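Local coordinates for importin-95 (Chaetomium thermophilum, PDB 4XRI), which acts as a flexible importin-beta transport receptor that brings various protein cargoes into the nucleus and probably binds a small GTPase, at residues A184-V189 with N228-V233; Q191-E196 with F204-A209; H142-N147 with L160-F165. The protein carries 2 engineered substitutions. One frame throughout, in Å; residues are numbered along the deposited sequence.

Contact 1. Residues A184-V189 with N228-V233; sequences AILTAV and NYIMQV
Leu-186 and Ile-230 bring the two helices closest along their backbones, with Leu-186 CA 8.6 Å from Ile-230 CA, and Thr-187 CA is next nearest to Tyr-229 CA. The two segments run nearly parallel: their axes diverge by only 18° and come no nearer than 11.3 Å, a spacing that side chains have to bridge. Leu-186 and Tyr-229 do most of this, one from each helix. The leucine CG lies opposite the backbone N (chi1 177°), which carries the two methyls out toward the other helix, where they part company. Leu-186 CD1 packs on the ethyl branch of Ile-230, 3.9 Å from Ile-230 CG1, and these two side chains cross at about a right angle. Leu-186 CD2 instead approaches Tyr-229 CD1 at 4.1 Å as leucine and tyrosine slide past each other in opposite directions. The tyrosine reaches beyond the leucine to the opposing backbone, Tyr-229 OH lying 4.0 Å from Thr-187 CA; that carbon lies near the ring plane, at the edge. Thr-187 CG2 is 4.2 Å from Tyr-229 OH, while Thr-187 OG1 is bonded to Asn-183 O in its own helix. Val-217 touches Leu-186, Phe-221 packs on Ile-230, and a glycerol molecule lies close to Tyr-229. With aliphatic carbons meeting aliphatic carbons and a tyrosine ring, and with no polar bond between them, these segments are held together by dispersion and burial of apolar surface; such a contact imposes no hydrogen-bond geometry, consistent with the flexibility of importin-beta.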
ATOM      1  N   ALA A 184      -0.217 -19.539  34.133  1.00 43.49           N
ATOM      2  CA  ALA A 184       1.139 -19.648  34.659  1.00 48.28           C
ATOM      3  C   ALA A 184       2.073 -18.680  33.942  1.00 50.77           C
ATOM      4  O   ALA A 184       2.899 -18.015  34.569  1.00 51.47           O
ATOM      5  CB  ALA A 184       1.650 -21.073  34.526  1.00 41.62           C
ATOM      6  N   ILE A 185       1.929 -18.608  32.623  1.00 46.02           N
ATOM      7  CA  ILE A 185       2.724 -17.702  31.806  1.00 49.33           C
ATOM      8  C   ILE A 185       2.396 -16.245  32.121  1.00 46.80           C
ATOM      9  O   ILE A 185       3.294 -15.425  32.320  1.00 46.43           O
ATOM     10  CB  ILE A 185       2.498 -17.967  30.309  1.00 53.00           C
ATOM     11  CG1 ILE A 185       3.089 -19.322  29.920  1.00 48.52           C
ATOM     12  CG2 ILE A 185       3.117 -16.860  29.474  1.00 52.96           C
ATOM     13  CD1 ILE A 185       2.739 -19.751  28.512  1.00 51.22           C
ATOM     14  N   LEU A 186       1.105 -15.934  32.171  1.00 50.69           N
ATOM     15  CA  LEU A 186       0.650 -14.579  32.460  1.00 50.04           C
ATOM     16  C   LEU A 186       1.120 -14.119  33.836  1.00 48.76           C
ATOM     17  O   LEU A 186       1.549 -12.977  34.008  1.00 48.65           O
ATOM     18  CB  LEU A 186      -0.874 -14.492  32.374  1.00 53.50           C
ATOM     19  CG  LEU A 186      -1.470 -13.126  32.724  1.00 65.94           C
ATOM     20  CD1 LEU A 186      -0.937 -12.059  31.779  1.00 63.57           C
ATOM     21  CD2 LEU A 186      -2.992 -13.172  32.692  1.00 74.34           C
ATOM     22  N   THR A 187       1.039 -15.017  34.810  1.00 45.39           N
ATOM     23  CA  THR A 187       1.474 -14.710  36.167  1.00 48.21           C
ATOM     24  C   THR A 187       2.968 -14.401  36.192  1.00 48.08           C
ATOM     25  O   THR A 187       3.407 -13.462  36.856  1.00 46.68           O
ATOM     26  CB  THR A 187       1.172 -15.872  37.134  1.00 52.07           C
ATOM     27  OG1 THR A 187      -0.247 -16.035  37.261  1.00 57.60           O
ATOM     28  CG2 THR A 187       1.761 -15.597  38.507  1.00 52.99           C
ATOM     29  N   ALA A 188       3.738 -15.186  35.446  1.00 48.40           N
ATOM     30  CA  ALA A 188       5.189 -15.037  35.415  1.00 46.70           C
ATOM     31  C   ALA A 188       5.615 -13.696  34.821  1.00 43.76           C
ATOM     32  O   ALA A 188       6.504 -13.031  35.356  1.00 39.60           O
ATOM     33  CB  ALA A 188       5.822 -16.181  34.632  1.00 48.96           C
ATOM     34  N   VAL A 189       4.983 -13.295  33.720  1.00 39.46           N
ATOM     35  CA  VAL A 189       5.382 -12.067  33.038  1.00 39.78           C
ATOM     36  C   VAL A 189       4.896 -10.822  33.785  1.00 45.13           C
ATOM     37  O   VAL A 189       5.594  -9.809  33.825  1.00 49.62           O
ATOM     38  CB  VAL A 189       4.871 -12.031  31.574  1.00 47.99           C
ATOM     39  CG1 VAL A 189       5.343 -13.272  30.826  1.00 42.26           C
ATOM     40  CG2 VAL A 189       3.361 -11.910  31.506  1.00 55.70           C
ATOM     41  N   ASN A 228      -7.955  -6.228  34.351  1.00 46.13           N
ATOM     42  CA  ASN A 228      -7.454  -5.345  35.399  1.00 54.68           C
ATOM     43  C   ASN A 228      -6.047  -5.725  35.852  1.00 54.97           C
ATOM     44  O   ASN A 228      -5.231  -4.858  36.161  1.00 55.86           O
ATOM     45  CB  ASN A 228      -8.408  -5.354  36.595  1.00 60.21           C
ATOM     46  CG  ASN A 228      -9.745  -4.713  36.277  1.00 68.71           C
ATOM     47  OD1 ASN A 228      -9.805  -3.607  35.738  1.00 67.01           O
ATOM     48  ND2 ASN A 228     -10.827  -5.411  36.601  1.00 77.85           N
ATOM     49  N   TYR A 229      -5.784  -7.028  35.889  1.00 55.29           N
ATOM     50  CA  TYR A 229      -4.471  -7.572  36.221  1.00 56.96           C
ATOM     51  C   TYR A 229      -3.399  -6.969  35.321  1.00 53.29           C
ATOM     52  O   TYR A 229      -2.453  -6.337  35.792  1.00 57.30           O
ATOM     53  CB  TYR A 229      -4.497  -9.101  36.091  1.00 57.51           C
ATOM     54  CG  TYR A 229      -3.339  -9.841  36.726  1.00 55.65           C
ATOM     55  CD1 TYR A 229      -2.546 -10.701  35.975  1.00 56.74           C
ATOM     56  CD2 TYR A 229      -3.051  -9.699  38.078  1.00 49.15           C
ATOM     57  CE1 TYR A 229      -1.492 -11.395  36.550  1.00 59.73           C
ATOM     58  CE2 TYR A 229      -1.998 -10.388  38.661  1.00 56.11           C
ATOM     59  CZ  TYR A 229      -1.223 -11.232  37.892  1.00 57.59           C
ATOM     60  OH  TYR A 229      -0.177 -11.913  38.472  1.00 58.20           O
ATOM     61  N   ILE A 230      -3.580  -7.154  34.019  1.00 49.98           N
ATOM     62  CA  ILE A 230      -2.648  -6.668  33.012  1.00 47.56           C
ATOM     63  C   ILE A 230      -2.578  -5.143  32.977  1.00 45.41           C
ATOM     64  O   ILE A 230      -1.493  -4.568  32.934  1.00 43.17           O
ATOM     65  CB  ILE A 230      -3.035  -7.191  31.619  1.00 46.68           C
ATOM     66  CG1 ILE A 230      -2.910  -8.714  31.588  1.00 54.58           C
ATOM     67  CG2 ILE A 230      -2.176  -6.551  30.545  1.00 42.26           C
ATOM     68  CD1 ILE A 230      -3.553  -9.358  30.382  1.00 50.32           C
ATOM     69  N   MET A 231      -3.736  -4.493  33.012  1.00 44.19           N
ATOM     70  CA  MET A 231      -3.785  -3.036  32.933  1.00 40.94           C
ATOM     71  C   MET A 231      -3.116  -2.376  34.137  1.00 39.87           C
ATOM     72  O   MET A 231      -2.489  -1.323  34.004  1.00 43.73           O
ATOM     73  CB  MET A 231      -5.232  -2.551  32.806  1.00 39.25           C
ATOM     74  CG  MET A 231      -5.901  -2.943  31.491  1.00 41.04           C
ATOM     75  SD  MET A 231      -4.947  -2.434  30.047  1.00 44.70           S
ATOM     76  CE  MET A 231      -5.114  -0.655  30.146  1.00 49.61           C
ATOM     77  N   GLN A 232      -3.239  -2.995  35.307  1.00 45.03           N
ATOM     78  CA  GLN A 232      -2.640  -2.433  36.512  1.00 47.47           C
ATOM     79  C   GLN A 232      -1.119  -2.382  36.406  1.00 48.08           C
ATOM     80  O   GLN A 232      -0.509  -1.357  36.697  1.00 41.36           O
ATOM     81  CB  GLN A 232      -3.055  -3.231  37.750  1.00 51.11           C
ATOM     82  CG  GLN A 232      -2.641  -2.598  39.078  1.00 61.54           C
ATOM     83  CD  GLN A 232      -1.214  -2.931  39.475  1.00 68.62           C
ATOM     84  OE1 GLN A 232      -0.706  -4.010  39.167  1.00 72.13           O
ATOM     85  NE2 GLN A 232      -0.557  -1.998  40.153  1.00 71.74           N
ATOM     86  N   VAL A 233      -0.515  -3.488  35.982  1.00 46.75           N
ATOM     87  CA  VAL A 233       0.937  -3.572  35.907  1.00 41.15           C
ATOM     88  C   VAL A 233       1.481  -2.709  34.769  1.00 40.86           C
ATOM     89  O   VAL A 233       2.576  -2.159  34.870  1.00 40.88           O
ATOM     90  CB  VAL A 233       1.420  -5.042  35.738  1.00 42.38           C
ATOM     91  CG1 VAL A 233       1.151  -5.568  34.343  1.00 43.81           C
ATOM     92  CG2 VAL A 233       2.898  -5.148  36.064  1.00 41.30           C
TER

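Contact 2. Residues Q191-E196 with F204-A209; sequences QGARKE and FAAITA
Ala-206 is pressed against the backbone of Gly-192 and Ala-193, and this is where the contact is tight. Ala-206 CB, directed at the other segment, sits 3.4 Å from Gly-192 C and equally near Ala-193 N, so it rests on the peptide link between these residues. With only glycine and alanines here, Ala-193 CA and Ala-206 CA come within 4.9 Å. A beta carbon built on Gly-192 would face Ala-206 CB from only about 3.1 Å; the lack of a side chain there leaves the room that the methyl uses. Ala-193 CB adds a methyl-to-methyl touch with Ala-206 CB at 3.9 Å and reaches the end of the isoleucine side chain more loosely, 4.3 Å from Ile-207 CD1. Val-233 packs on Ala-193 from helix 224-238, and Ala-193 O accepts a bond from Arg-203 NE.

Away from this tight part, polar groups bond within their own segments. On the solvent side Lys-195 and Glu-196, both exposed, pair with each other in a weak salt bridge, and Lys-195 NZ has a second partner in Glu-236. On the other helix, Thr-208 OG1 donates to Phe-204 O at 2.6 Å, tilted 30° from the carbonyl plane, while Thr-208 N reaches the same oxygen from the opposite face. Thr-208 OG1 also stands over the centre of the Phe-204 ring, 3.6 Å above its plane. Small residues thus make a close seam of methyls on backbone between consecutive helices, without hydrogen bonds between the segments, while charged and hydroxyl groups find their partners away from it.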
ATOM      1  N   GLN A 191       4.182 -10.630  37.129  1.00 47.43           N
ATOM      2  CA  GLN A 191       4.938 -10.543  38.373  1.00 47.72           C
ATOM      3  C   GLN A 191       6.361 -10.070  38.117  1.00 50.60           C
ATOM      4  O   GLN A 191       6.962  -9.398  38.952  1.00 45.93           O
ATOM      5  CB  GLN A 191       4.959 -11.889  39.095  1.00 54.87           C
ATOM      6  CG  GLN A 191       3.644 -12.242  39.768  1.00 59.88           C
ATOM      7  CD  GLN A 191       3.721 -13.514  40.591  1.00 69.04           C
ATOM      8  OE1 GLN A 191       4.705 -14.253  40.529  1.00 73.80           O
ATOM      9  NE2 GLN A 191       2.678 -13.775  41.372  1.00 64.49           N
ATOM     10  N   GLY A 192       6.896 -10.414  36.953  1.00 45.95           N
ATOM     11  CA  GLY A 192       8.231  -9.984  36.592  1.00 33.11           C
ATOM     12  C   GLY A 192       8.277  -8.502  36.281  1.00 46.73           C
ATOM     13  O   GLY A 192       9.318  -7.865  36.412  1.00 42.27           O
ATOM     14  N   ALA A 193       7.141  -7.953  35.863  1.00 40.33           N
ATOM     15  CA  ALA A 193       7.071  -6.569  35.399  1.00 42.98           C
ATOM     16  C   ALA A 193       6.757  -5.586  36.524  1.00 46.66           C
ATOM     17  O   ALA A 193       6.936  -4.378  36.369  1.00 48.86           O
ATOM     18  CB  ALA A 193       6.030  -6.444  34.296  1.00 34.44           C
ATOM     19  N   ARG A 194       6.291  -6.108  37.655  1.00 44.76           N
ATOM     20  CA  ARG A 194       5.867  -5.265  38.769  1.00 49.48           C
ATOM     21  C   ARG A 194       7.024  -4.516  39.414  1.00 47.94           C
ATOM     22  O   ARG A 194       8.178  -4.931  39.318  1.00 44.59           O
ATOM     23  CB  ARG A 194       5.140  -6.103  39.822  1.00 51.64           C
ATOM     24  CG  ARG A 194       3.656  -6.230  39.561  1.00 60.20           C
ATOM     25  CD  ARG A 194       2.998  -7.193  40.526  1.00 69.00           C
ATOM     26  NE  ARG A 194       1.567  -7.310  40.267  1.00 71.65           N
ATOM     27  CZ  ARG A 194       0.794  -8.271  40.758  1.00 73.18           C
ATOM     28  NH1 ARG A 194       1.315  -9.210  41.537  1.00 81.97           N
ATOM     29  NH2 ARG A 194      -0.498  -8.297  40.466  1.00 67.06           N
ATOM     30  N   LYS A 195       6.701  -3.409  40.075  1.00 51.23           N
ATOM     31  CA  LYS A 195       7.714  -2.583  40.722  1.00 55.53           C
ATOM     32  C   LYS A 195       8.300  -3.292  41.936  1.00 54.21           C
ATOM     33  O   LYS A 195       9.368  -2.928  42.424  1.00 53.95           O
ATOM     34  CB  LYS A 195       7.131  -1.227  41.128  1.00 59.42           C
ATOM     35  CG  LYS A 195       6.074  -1.279  42.220  1.00 65.44           C
ATOM     36  CD  LYS A 195       5.621   0.130  42.586  1.00 74.55           C
ATOM     37  CE  LYS A 195       4.523   0.123  43.638  1.00 76.39           C
ATOM     38  NZ  LYS A 195       3.307  -0.594  43.170  1.00 80.80           N
ATOM     39  N   GLU A 196       7.598  -4.315  42.413  1.00 47.93           N
ATOM     40  CA  GLU A 196       8.096  -5.136  43.509  1.00 57.55           C
ATOM     41  C   GLU A 196       9.296  -5.964  43.056  1.00 60.27           C
ATOM     42  O   GLU A 196      10.055  -6.475  43.877  1.00 60.44           O
ATOM     43  CB  GLU A 196       6.994  -6.048  44.052  1.00 62.80           C
ATOM     44  CG  GLU A 196       5.942  -5.330  44.885  1.00 74.99           C
ATOM     45  CD  GLU A 196       4.971  -4.523  44.043  1.00 83.52           C
ATOM     46  OE1 GLU A 196       4.861  -4.799  42.830  1.00 79.95           O
ATOM     47  OE2 GLU A 196       4.321  -3.611  44.596  1.00 85.77           O
ATOM     48  N   PHE A 204      12.051  -4.834  32.496  1.00 38.39           N
ATOM     49  CA  PHE A 204      11.977  -4.462  31.086  1.00 41.12           C
ATOM     50  C   PHE A 204      11.707  -5.675  30.206  1.00 44.77           C
ATOM     51  O   PHE A 204      10.904  -5.615  29.276  1.00 44.13           O
ATOM     52  CB  PHE A 204      13.263  -3.779  30.621  1.00 42.96           C
ATOM     53  CG  PHE A 204      13.277  -3.480  29.150  1.00 47.85           C
ATOM     54  CD1 PHE A 204      12.408  -2.543  28.620  1.00 44.84           C
ATOM     55  CD2 PHE A 204      14.143  -4.143  28.296  1.00 55.55           C
ATOM     56  CE1 PHE A 204      12.404  -2.264  27.270  1.00 43.93           C
ATOM     57  CE2 PHE A 204      14.144  -3.868  26.939  1.00 61.91           C
ATOM     58  CZ  PHE A 204      13.272  -2.925  26.427  1.00 57.01           C
ATOM     59  N   ALA A 205      12.387  -6.776  30.509  1.00 47.30           N
ATOM     60  CA  ALA A 205      12.207  -8.018  29.770  1.00 42.37           C
ATOM     61  C   ALA A 205      10.782  -8.532  29.938  1.00 32.89           C
ATOM     62  O   ALA A 205      10.177  -9.046  28.998  1.00 37.60           O
ATOM     63  CB  ALA A 205      13.208  -9.063  30.235  1.00 39.17           C
ATOM     64  N   ALA A 206      10.249  -8.376  31.146  1.00 40.48           N
ATOM     65  CA  ALA A 206       8.917  -8.870  31.470  1.00 41.40           C
ATOM     66  C   ALA A 206       7.819  -8.058  30.792  1.00 40.48           C
ATOM     67  O   ALA A 206       6.866  -8.623  30.256  1.00 41.48           O
ATOM     68  CB  ALA A 206       8.714  -8.868  32.974  1.00 35.32           C
ATOM     69  N   ILE A 207       7.949  -6.735  30.819  1.00 44.75           N
ATOM     70  CA  ILE A 207       6.935  -5.875  30.222  1.00 45.26           C
ATOM     71  C   ILE A 207       6.958  -6.017  28.700  1.00 39.36           C
ATOM     72  O   ILE A 207       5.923  -5.930  28.041  1.00 35.16           O
ATOM     73  CB  ILE A 207       7.124  -4.388  30.632  1.00 40.41           C
ATOM     74  CG1 ILE A 207       5.876  -3.571  30.289  1.00 45.07           C
ATOM     75  CG2 ILE A 207       8.372  -3.781  30.006  1.00 41.53           C
ATOM     76  CD1 ILE A 207       4.677  -3.899  31.140  1.00 40.88           C
ATOM     77  N   THR A 208       8.143  -6.267  28.151  1.00 40.59           N
ATOM     78  CA  THR A 208       8.300  -6.492  26.720  1.00 39.45           C
ATOM     79  C   THR A 208       7.640  -7.807  26.329  1.00 41.28           C
ATOM     80  O   THR A 208       6.958  -7.898  25.308  1.00 40.44           O
ATOM     81  CB  THR A 208       9.784  -6.524  26.308  1.00 44.43           C
ATOM     82  OG1 THR A 208      10.426  -5.322  26.744  1.00 49.48           O
ATOM     83  CG2 THR A 208       9.917  -6.653  24.795  1.00 45.54           C
ATOM     84  N   ALA A 209       7.855  -8.822  27.159  1.00 48.16           N
ATOM     85  CA  ALA A 209       7.287 -10.143  26.926  1.00 45.53           C
ATOM     86  C   ALA A 209       5.766 -10.098  27.011  1.00 41.36           C
ATOM     87  O   ALA A 209       5.074 -10.775  26.249  1.00 44.26           O
ATOM     88  CB  ALA A 209       7.848 -11.143  27.922  1.00 33.50           C
TER

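Contact 3. Residues H142-N147 with L160-F165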
ATOM      1  N   HIS A 142       7.168 -25.243  31.323  1.00 42.97           N
ATOM      2  CA  HIS A 142       7.303 -25.310  32.774  1.00 42.36           C
ATOM      3  C   HIS A 142       8.676 -24.798  33.196  1.00 36.00           C
ATOM      4  O   HIS A 142       8.804 -24.076  34.184  1.00 46.05           O
ATOM      5  CB  HIS A 142       7.089 -26.740  33.276  1.00 47.55           C
ATOM      6  CG  HIS A 142       7.128 -26.871  34.768  1.00 59.02           C
ATOM      7  ND1 HIS A 142       6.061 -26.537  35.573  1.00 64.04           N
ATOM      8  CD2 HIS A 142       8.109 -27.295  35.599  1.00 60.68           C
ATOM      9  CE1 HIS A 142       6.382 -26.752  36.837  1.00 62.03           C
ATOM     10  NE2 HIS A 142       7.618 -27.211  36.880  1.00 59.46           N
ATOM     11  N   ALA A 143       9.697 -25.171  32.432  1.00 38.00           N
ATOM     12  CA  ALA A 143      11.066 -24.761  32.715  1.00 46.62           C
ATOM     13  C   ALA A 143      11.237 -23.259  32.513  1.00 43.29           C
ATOM     14  O   ALA A 143      11.897 -22.590  33.308  1.00 41.47           O
ATOM     15  CB  ALA A 143      12.043 -25.531  31.840  1.00 35.60           C
ATOM     16  N   LEU A 144      10.639 -22.736  31.446  1.00 40.86           N
ATOM     17  CA  LEU A 144      10.717 -21.310  31.141  1.00 35.64           C
ATOM     18  C   LEU A 144      10.016 -20.469  32.203  1.00 34.81           C
ATOM     19  O   LEU A 144      10.538 -19.444  32.638  1.00 39.70           O
ATOM     20  CB  LEU A 144      10.111 -21.022  29.766  1.00 38.11           C
ATOM     21  CG  LEU A 144      10.860 -21.563  28.546  1.00 35.94           C
ATOM     22  CD1 LEU A 144      10.107 -21.222  27.266  1.00 34.47           C
ATOM     23  CD2 LEU A 144      12.278 -21.012  28.502  1.00 33.44           C
ATOM     24  N   VAL A 145       8.828 -20.904  32.606  1.00 34.19           N
ATOM     25  CA  VAL A 145       8.069 -20.214  33.643  1.00 36.84           C
ATOM     26  C   VAL A 145       8.820 -20.259  34.970  1.00 43.30           C
ATOM     27  O   VAL A 145       8.861 -19.275  35.709  1.00 41.82           O
ATOM     28  CB  VAL A 145       6.660 -20.829  33.822  1.00 39.63           C
ATOM     29  CG1 VAL A 145       6.000 -20.315  35.090  1.00 39.40           C
ATOM     30  CG2 VAL A 145       5.792 -20.533  32.610  1.00 41.74           C
ATOM     31  N   ARG A 146       9.427 -21.406  35.255  1.00 42.53           N
ATOM     32  CA  ARG A 146      10.208 -21.576  36.474  1.00 44.86           C
ATOM     33  C   ARG A 146      11.419 -20.647  36.454  1.00 38.60           C
ATOM     34  O   ARG A 146      11.697 -19.950  37.431  1.00 40.55           O
ATOM     35  CB  ARG A 146      10.647 -23.035  36.630  1.00 44.36           C
ATOM     36  CG  ARG A 146      11.231 -23.376  37.989  1.00 63.60           C
ATOM     37  CD  ARG A 146      11.594 -24.851  38.059  1.00 78.39           C
ATOM     38  NE  ARG A 146      12.424 -25.168  39.218  1.00 92.24           N
ATOM     39  CZ  ARG A 146      11.973 -25.717  40.342  1.00 97.29           C
ATOM     40  NH1 ARG A 146      12.808 -25.970  41.339  1.00 97.10           N
ATOM     41  NH2 ARG A 146      10.688 -26.018  40.468  1.00100.88           N
ATOM     42  N   ASN A 147      12.132 -20.638  35.330  1.00 36.58           N
ATOM     43  CA  ASN A 147      13.267 -19.740  35.144  1.00 37.39           C
ATOM     44  C   ASN A 147      12.875 -18.277  35.319  1.00 39.22           C
ATOM     45  O   ASN A 147      13.588 -17.504  35.957  1.00 39.15           O
ATOM     46  CB  ASN A 147      13.888 -19.928  33.758  1.00 44.31           C
ATOM     47  CG  ASN A 147      14.560 -21.274  33.589  1.00 48.77           C
ATOM     48  OD1 ASN A 147      14.694 -22.039  34.542  1.00 46.62           O
ATOM     49  ND2 ASN A 147      15.002 -21.562  32.370  1.00 49.71           N
ATOM     50  N   LEU A 160      12.050 -14.924  29.959  1.00 36.47           N
ATOM     51  CA  LEU A 160      10.918 -14.049  29.683  1.00 43.43           C
ATOM     52  C   LEU A 160      10.867 -13.730  28.197  1.00 37.94           C
ATOM     53  O   LEU A 160       9.805 -13.741  27.579  1.00 41.07           O
ATOM     54  CB  LEU A 160      11.018 -12.762  30.504  1.00 39.29           C
ATOM     55  CG  LEU A 160      10.662 -12.890  31.984  1.00 41.25           C
ATOM     56  CD1 LEU A 160      11.111 -11.657  32.747  1.00 39.12           C
ATOM     57  CD2 LEU A 160       9.165 -13.109  32.142  1.00 44.09           C
ATOM     58  N   THR A 161      12.040 -13.459  27.634  1.00 36.34           N
ATOM     59  CA  THR A 161      12.176 -13.152  26.217  1.00 37.95           C
ATOM     60  C   THR A 161      11.762 -14.339  25.347  1.00 43.17           C
ATOM     61  O   THR A 161      11.105 -14.171  24.317  1.00 43.54           O
ATOM     62  CB  THR A 161      13.627 -12.748  25.886  1.00 33.88           C
ATOM     63  OG1 THR A 161      13.969 -11.558  26.607  1.00 41.57           O
ATOM     64  CG2 THR A 161      13.788 -12.487  24.405  1.00 33.03           C
ATOM     65  N   ALA A 162      12.141 -15.540  25.777  1.00 38.02           N
ATOM     66  CA  ALA A 162      11.796 -16.760  25.055  1.00 38.36           C
ATOM     67  C   ALA A 162      10.295 -17.019  25.110  1.00 35.56           C
ATOM     68  O   ALA A 162       9.682 -17.400  24.112  1.00 40.18           O
ATOM     69  CB  ALA A 162      12.562 -17.949  25.621  1.00 37.65           C
ATOM     70  N   ILE A 163       9.713 -16.804  26.286  1.00 37.11           N
ATOM     71  CA  ILE A 163       8.273 -16.928  26.479  1.00 35.86           C
ATOM     72  C   ILE A 163       7.514 -15.989  25.544  1.00 36.98           C
ATOM     73  O   ILE A 163       6.524 -16.378  24.918  1.00 36.98           O
ATOM     74  CB  ILE A 163       7.882 -16.637  27.943  1.00 41.04           C
ATOM     75  CG1 ILE A 163       8.291 -17.808  28.845  1.00 38.10           C
ATOM     76  CG2 ILE A 163       6.390 -16.377  28.062  1.00 47.30           C
ATOM     77  CD1 ILE A 163       8.127 -17.520  30.325  1.00 38.32           C
ATOM     78  N   GLY A 164       7.995 -14.755  25.443  1.00 34.74           N
ATOM     79  CA  GLY A 164       7.391 -13.762  24.575  1.00 44.29           C
ATOM     80  C   GLY A 164       7.467 -14.150  23.111  1.00 44.98           C
ATOM     81  O   GLY A 164       6.497 -13.998  22.369  1.00 41.32           O
ATOM     82  N   PHE A 165       8.628 -14.654  22.700  1.00 40.56           N
ATOM     83  CA  PHE A 165       8.846 -15.111  21.328  1.00 41.74           C
ATOM     84  C   PHE A 165       7.876 -16.221  20.953  1.00 38.11           C
ATOM     85  O   PHE A 165       7.316 -16.233  19.856  1.00 46.69           O
ATOM     86  CB  PHE A 165      10.285 -15.604  21.141  1.00 40.58           C
ATOM     87  CG  PHE A 165      11.311 -14.509  21.119  1.00 47.88           C
ATOM     88  CD1 PHE A 165      10.928 -13.179  21.087  1.00 51.59           C
ATOM     89  CD2 PHE A 165      12.662 -14.812  21.115  1.00 37.77           C
ATOM     90  CE1 PHE A 165      11.872 -12.173  21.061  1.00 51.14           C
ATOM     91  CE2 PHE A 165      13.612 -13.810  21.083  1.00 42.78           C
ATOM     92  CZ  PHE A 165      13.216 -12.488  21.056  1.00 51.35           C
TER
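Leu-144 and Ile-163 lie alongside each other and slide past in opposite directions, each sent out from its helix toward the other. Leu-144 CG and Ile-163 CG1 both stand opposite the carbonyl carbon (chi1 -68° in the leucine, -74° in the isoleucine), which lays the isoleucine's ethyl arm along the base of the leucine: Ile-163 CG1 is 3.8 Å from Leu-144 CB. The arm then runs on over the opposing backbone, where Ile-163 CD1 ends 3.9 Å from Leu-144 O and 4.1 Å from Val-145 N. Val-145, although its CB points away from the other helix, still brings Val-145 CG2 to 4.4 Å from Ile-163 CD1. Leu-144 CD2 touches the methyl of Ala-162, 4.2 Å from Ala-162 CB, so the leucine spans both neighbouring positions of helix 153-168. Cutting Ile-163 back to an alanine is likely to open a gap beside Leu-144 CB and over the backbone of Leu-144 and Val-145, leaving the leucine side chain freer to shift. Ile-185 packs on Ile-163 and on Val-145, and Ala-121 touches Ala-162, so further helices close over this hydrophobic interface. The segment axes make 137° between their N-to-C directions and approach to 9.4 Å. Since helix 153-168 follows helix 140-150 after a short turn, this is a splayed antiparallel pair sealed by aliphatic side chains, a helical hairpin of the kind stacked in HEAT-repeat proteins.

Along the chain, contact 3 closes before the others begin, and contact 2 is nested within the loop closed by contact 1. Contacts 1 and 2 share helix 182-193 and have centres about 9 Å apart; the centre of contact 3 lies about 14 Å from that of contact 1 and 13 Å from that of contact 2. Packing links all three: Ile-185 CG2 meets Ile-163 CG2 at 3.6 Å, Leu-160 CD1 meets Ala-206 CB at 3.7 Å, and Val-233 CG2 meets Ala-193 CB at 3.8 Å. The three contacts thus pack against one another through helices 153-168, 182-193, 200-212 and 224-238, consistent with the stacked helices of a HEAT-repeat protein.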